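Local structure of GTPase activator-like protein (Chaetomium thermophilum, 5HIU) at residues L237-S242 / I273-R278; D193-N198 / I231-S236. The protein probably acts as a GTPase activator, with this chain forming the helical N-terminal part of the fungal TSC2 protein. All coordinates share one frame; numbering follows the deposited sequence.

In the fold
Followed from the N terminus, the chain first reaches these contacts in helix 179-198, after seven earlier helices. It then runs out through helix 204-219 and returns as helix 224-240, where contact 2 closes a loop of 32 residues. Contact 1 repeats the step: helix 245-261 leads away and helix 266-277 comes back against the end of helix 224-240. The two loops follow in series, neither nested nor crossed, and share helix 224-240. Three helices, each separated from the next by one intervening helix, are thus tied into one layer of an all-helical alpha-solenoid. The contacts also touch directly: Leu237 CD2 packs against Ile195 CD1 at 3.4 Å, and Phe240 lies against Lys196.

Contact 1: residues L237-S242 / I273-R278; sequences LVTFGS and ISIICR
Val238 faces Ile275 and Ile276 with a different methyl for each. Its CG2 meets Ile275 CG2 at 3.4 Å, the closest approach across the contact, while CG1 lies 3.7 Å from Ile276 CG1, the two side chains crossing at about a right angle. The valine's chi1 of -61° splits the methyls this way: CG1 is trans to the carbonyl carbon, and CG2 sits between that carbon and the backbone nitrogen. On the isoleucine side, Ile275 swings CG2 trans to its own nitrogen, which sets this branch against the valine. Here the two segments come nearest, the CA atoms of Val238 and Ile276 being 6.7 Å apart. Ile276 is buried; Leu248 and Leu255 of helix 245-261 and Thr285 of helix 281-294 also pack on it.

Toward solvent the fit slackens. Across the two segments Ile275 CD1 meets the exposed Thr239, 4.0 Å from OG1, and it also packs on the CG of Glu235. The threonine hydroxyl is already hydrogen-bonded to Glu235 O in its own helix. Its methyl turns to the neighbouring Phe240 instead, where CG2 stands 3.8 Å above the ring plane, over its centre. Both helices finish here, Gly241 and Arg278 being the first residues to depart from helical backbone angles. The join between these solenoid helices rests on the fit of aliphatic branches, with no hydrogen bond running from one segment to the other.

Contact 2: residues D193-N198 / I231-S236; sequences DVIKFN and IHVIES
Beside Val233 and Ser236, which meet Ile195, His232 ND1 gives a 2.9 Å hydrogen bond to Glu235 OE1 within the same turn of helix 224-240. It is fairly straight, 161° at the hydrogen; the carboxylate oxygen lies close to the imidazole plane and is approached nearly end-on to its C-O bond. This pair fixes the rotation of the ring on a flank away from helix 179-198, and Glu235 also packs on His271 and Thr272 of helix 266-277.

Across the contact itself the interaction is apolar, carried by the two branches of Ile195. Its CG2 lies 3.6 Å from Ser236 CB and 3.5 Å from Ser236 O, so the methyl rests on both the side chain and the backbone of the serine. With chi1 at -79°, the isoleucine sends CG1 the other way, beside its backbone nitrogen, and CD1 arrives 4.2 Å from Val233 CG1. This is the stacking of an alpha-solenoid, in which helices 179-198 and 224-240 lie side by side while helix 204-219 between them in sequence packs behind: its Leu210 touches Ile195 and its Leu214 touches Val233. Phe140 of helix 139-163 packs on Ile195 as well.

All three touching residues are buried. Ser236 OG makes a weak hydrogen bond to Lys192 O, a polar link back to helix 179-198 just before Asp193.

Contact 1: residues L237-S242 / I273-R278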
# COMPACT_ATOMS: atom_id res chain seq x y z
N LEU A 237 -5.84 0.95 6.68
CA LEU A 237 -7.23 0.74 6.36
C LEU A 237 -7.66 -0.54 7.02
O LEU A 237 -8.60 -0.54 7.82
CB LEU A 237 -7.47 0.67 4.86
CG LEU A 237 -7.57 2.03 4.19
CD1 LEU A 237 -7.98 1.83 2.74
CD2 LEU A 237 -8.57 2.94 4.88
N VAL A 238 -6.95 -1.62 6.72
CA VAL A 238 -7.39 -2.93 7.21
C VAL A 238 -7.28 -3.02 8.72
O VAL A 238 -8.10 -3.62 9.35
CB VAL A 238 -6.68 -4.12 6.51
CG1 VAL A 238 -6.98 -4.11 5.02
CG2 VAL A 238 -5.19 -4.09 6.73
N THR A 239 -6.27 -2.40 9.31
CA THR A 239 -6.12 -2.49 10.74
C THR A 239 -7.24 -1.72 11.43
O THR A 239 -7.84 -2.22 12.38
CB THR A 239 -4.74 -1.97 11.20
OG1 THR A 239 -3.69 -2.63 10.49
CG2 THR A 239 -4.53 -2.23 12.66
N PHE A 240 -7.55 -0.51 10.96
CA PHE A 240 -8.47 0.38 11.71
C PHE A 240 -9.85 0.65 11.12
O PHE A 240 -10.70 1.17 11.81
CB PHE A 240 -7.79 1.70 11.97
CG PHE A 240 -6.51 1.57 12.73
CD1 PHE A 240 -6.53 1.22 14.07
CD2 PHE A 240 -5.28 1.77 12.11
CE1 PHE A 240 -5.34 1.08 14.78
CE2 PHE A 240 -4.10 1.64 12.82
CZ PHE A 240 -4.12 1.29 14.14
N GLY A 241 -10.06 0.29 9.86
CA GLY A 241 -11.35 0.40 9.20
C GLY A 241 -11.59 -0.82 8.35
O GLY A 241 -11.41 -1.96 8.83
N SER A 242 -11.96 -0.61 7.08
CA SER A 242 -12.25 -1.71 6.16
C SER A 242 -12.12 -1.37 4.69
O SER A 242 -12.45 -0.28 4.26
CB SER A 242 -13.64 -2.27 6.38
OG SER A 242 -13.97 -3.19 5.35
N ILE A 273 -0.80 -8.33 3.70
CA ILE A 273 -1.62 -9.37 3.10
C ILE A 273 -2.07 -10.33 4.21
O ILE A 273 -3.18 -10.87 4.12
CB ILE A 273 -0.89 -10.13 1.97
CG1 ILE A 273 -0.76 -9.24 0.74
CG2 ILE A 273 -1.63 -11.39 1.54
CD1 ILE A 273 0.30 -9.72 -0.23
N SER A 274 -1.24 -10.53 5.25
CA SER A 274 -1.60 -11.49 6.28
C SER A 274 -2.83 -10.98 7.01
O SER A 274 -3.80 -11.73 7.21
CB SER A 274 -0.47 -11.77 7.27
OG SER A 274 0.15 -10.57 7.69
N ILE A 275 -2.80 -9.70 7.36
CA ILE A 275 -3.93 -9.09 8.04
C ILE A 275 -5.18 -9.37 7.22
O ILE A 275 -6.15 -9.93 7.73
CB ILE A 275 -3.73 -7.58 8.24
CG1 ILE A 275 -2.66 -7.35 9.31
CG2 ILE A 275 -5.03 -6.92 8.63
CD1 ILE A 275 -1.93 -6.03 9.21
N ILE A 276 -5.15 -9.02 5.94
CA ILE A 276 -6.32 -9.21 5.08
C ILE A 276 -6.78 -10.68 5.07
O ILE A 276 -7.99 -10.98 5.08
CB ILE A 276 -6.03 -8.76 3.64
CG1 ILE A 276 -5.71 -7.27 3.60
CG2 ILE A 276 -7.23 -9.05 2.74
CD1 ILE A 276 -5.10 -6.80 2.30
N CYS A 277 -5.81 -11.59 5.03
CA CYS A 277 -6.10 -13.02 4.96
C CYS A 277 -6.80 -13.54 6.21
O CYS A 277 -7.71 -14.37 6.12
CB CYS A 277 -4.82 -13.81 4.71
SG CYS A 277 -4.42 -13.86 2.96
N ARG A 278 -6.38 -13.03 7.37
CA ARG A 278 -6.97 -13.43 8.63
C ARG A 278 -8.28 -12.69 8.95
O ARG A 278 -8.73 -12.70 10.09
CB ARG A 278 -5.95 -13.21 9.75
CG ARG A 278 -4.77 -14.17 9.68
CD ARG A 278 -3.73 -13.80 10.72
NE ARG A 278 -3.03 -12.59 10.31
CZ ARG A 278 -2.48 -11.70 11.13
NH1 ARG A 278 -2.53 -11.86 12.44
NH2 ARG A 278 -1.87 -10.63 10.62

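Contact 2: residues D193-N198 / I231-S236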
# COMPACT_ATOMS: atom_id res chain seq x y z
N ASP A 193 -2.48 8.37 9.64
CA ASP A 193 -2.90 8.74 11.00
C ASP A 193 -4.38 9.10 11.11
O ASP A 193 -5.03 8.86 12.15
CB ASP A 193 -2.08 9.91 11.49
CG ASP A 193 -0.63 9.54 11.66
OD1 ASP A 193 -0.31 8.34 11.57
OD2 ASP A 193 0.20 10.45 11.89
N VAL A 194 -4.92 9.69 10.05
CA VAL A 194 -6.31 10.07 10.05
C VAL A 194 -7.14 8.79 10.04
O VAL A 194 -8.13 8.70 10.73
CB VAL A 194 -6.61 11.04 8.91
CG1 VAL A 194 -8.11 11.29 8.80
CG2 VAL A 194 -5.91 12.36 9.18
N ILE A 195 -6.69 7.79 9.30
CA ILE A 195 -7.34 6.48 9.26
C ILE A 195 -7.31 5.87 10.65
O ILE A 195 -8.34 5.42 11.16
CB ILE A 195 -6.68 5.57 8.21
CG1 ILE A 195 -7.21 5.96 6.82
CG2 ILE A 195 -7.03 4.12 8.46
CD1 ILE A 195 -6.43 5.41 5.64
N LYS A 196 -6.15 5.90 11.28
CA LYS A 196 -5.98 5.31 12.60
C LYS A 196 -6.97 5.89 13.59
O LYS A 196 -7.71 5.14 14.23
CB LYS A 196 -4.55 5.51 13.09
CG LYS A 196 -4.34 5.00 14.50
CD LYS A 196 -2.90 4.70 14.84
CE LYS A 196 -2.74 4.55 16.35
NZ LYS A 196 -1.40 4.05 16.81
N PHE A 197 -6.99 7.21 13.68
CA PHE A 197 -7.79 7.91 14.70
C PHE A 197 -9.22 8.27 14.33
O PHE A 197 -9.99 8.56 15.22
CB PHE A 197 -7.07 9.18 15.14
CG PHE A 197 -5.77 8.92 15.83
CD1 PHE A 197 -5.74 8.33 17.08
CD2 PHE A 197 -4.56 9.24 15.22
CE1 PHE A 197 -4.54 8.07 17.72
CE2 PHE A 197 -3.34 9.00 15.85
CZ PHE A 197 -3.34 8.41 17.10
N ASN A 198 -9.60 8.24 13.06
CA ASN A 198 -10.88 8.83 12.65
C ASN A 198 -11.48 8.19 11.42
O ASN A 198 -12.12 8.87 10.61
CB ASN A 198 -10.67 10.34 12.36
CG ASN A 198 -10.57 11.17 13.60
OD1 ASN A 198 -11.46 11.14 14.42
ND2 ASN A 198 -9.51 11.91 13.75
N ILE A 231 1.60 0.91 1.19
CA ILE A 231 1.32 -0.33 1.89
C ILE A 231 0.87 -0.02 3.31
O ILE A 231 -0.07 -0.62 3.82
CB ILE A 231 2.54 -1.25 1.94
CG1 ILE A 231 2.79 -1.84 0.56
CG2 ILE A 231 2.36 -2.40 2.93
CD1 ILE A 231 4.21 -2.35 0.39
N HIS A 232 1.58 0.89 3.94
CA HIS A 232 1.22 1.28 5.30
C HIS A 232 -0.15 1.94 5.34
O HIS A 232 -0.90 1.70 6.28
CB HIS A 232 2.33 2.11 5.95
CG HIS A 232 3.61 1.34 6.06
ND1 HIS A 232 3.65 0.03 6.51
CD2 HIS A 232 4.88 1.65 5.71
CE1 HIS A 232 4.89 -0.42 6.46
NE2 HIS A 232 5.66 0.55 5.98
N VAL A 233 -0.51 2.68 4.29
CA VAL A 233 -1.85 3.25 4.26
C VAL A 233 -2.88 2.14 4.23
O VAL A 233 -3.87 2.19 4.94
CB VAL A 233 -2.03 4.24 3.11
CG1 VAL A 233 -3.50 4.47 2.79
CG2 VAL A 233 -1.36 5.56 3.46
N ILE A 234 -2.62 1.13 3.44
CA ILE A 234 -3.54 0.02 3.29
C ILE A 234 -3.57 -0.82 4.55
O ILE A 234 -4.62 -1.22 4.99
CB ILE A 234 -3.19 -0.84 2.06
CG1 ILE A 234 -3.59 -0.07 0.81
CG2 ILE A 234 -3.94 -2.18 2.08
CD1 ILE A 234 -2.87 -0.56 -0.43
N GLU A 235 -2.40 -1.06 5.14
CA GLU A 235 -2.33 -1.69 6.46
C GLU A 235 -3.26 -0.92 7.38
O GLU A 235 -4.05 -1.51 8.08
CB GLU A 235 -0.89 -1.66 6.95
CG GLU A 235 -0.58 -2.33 8.27
CD GLU A 235 0.88 -2.15 8.70
OE1 GLU A 235 1.70 -1.60 7.93
OE2 GLU A 235 1.24 -2.56 9.82
N SER A 236 -3.21 0.40 7.34
CA SER A 236 -4.02 1.19 8.22
C SER A 236 -5.46 0.91 7.95
O SER A 236 -6.24 0.69 8.89
CB SER A 236 -3.79 2.67 8.03
OG SER A 236 -2.79 3.10 8.91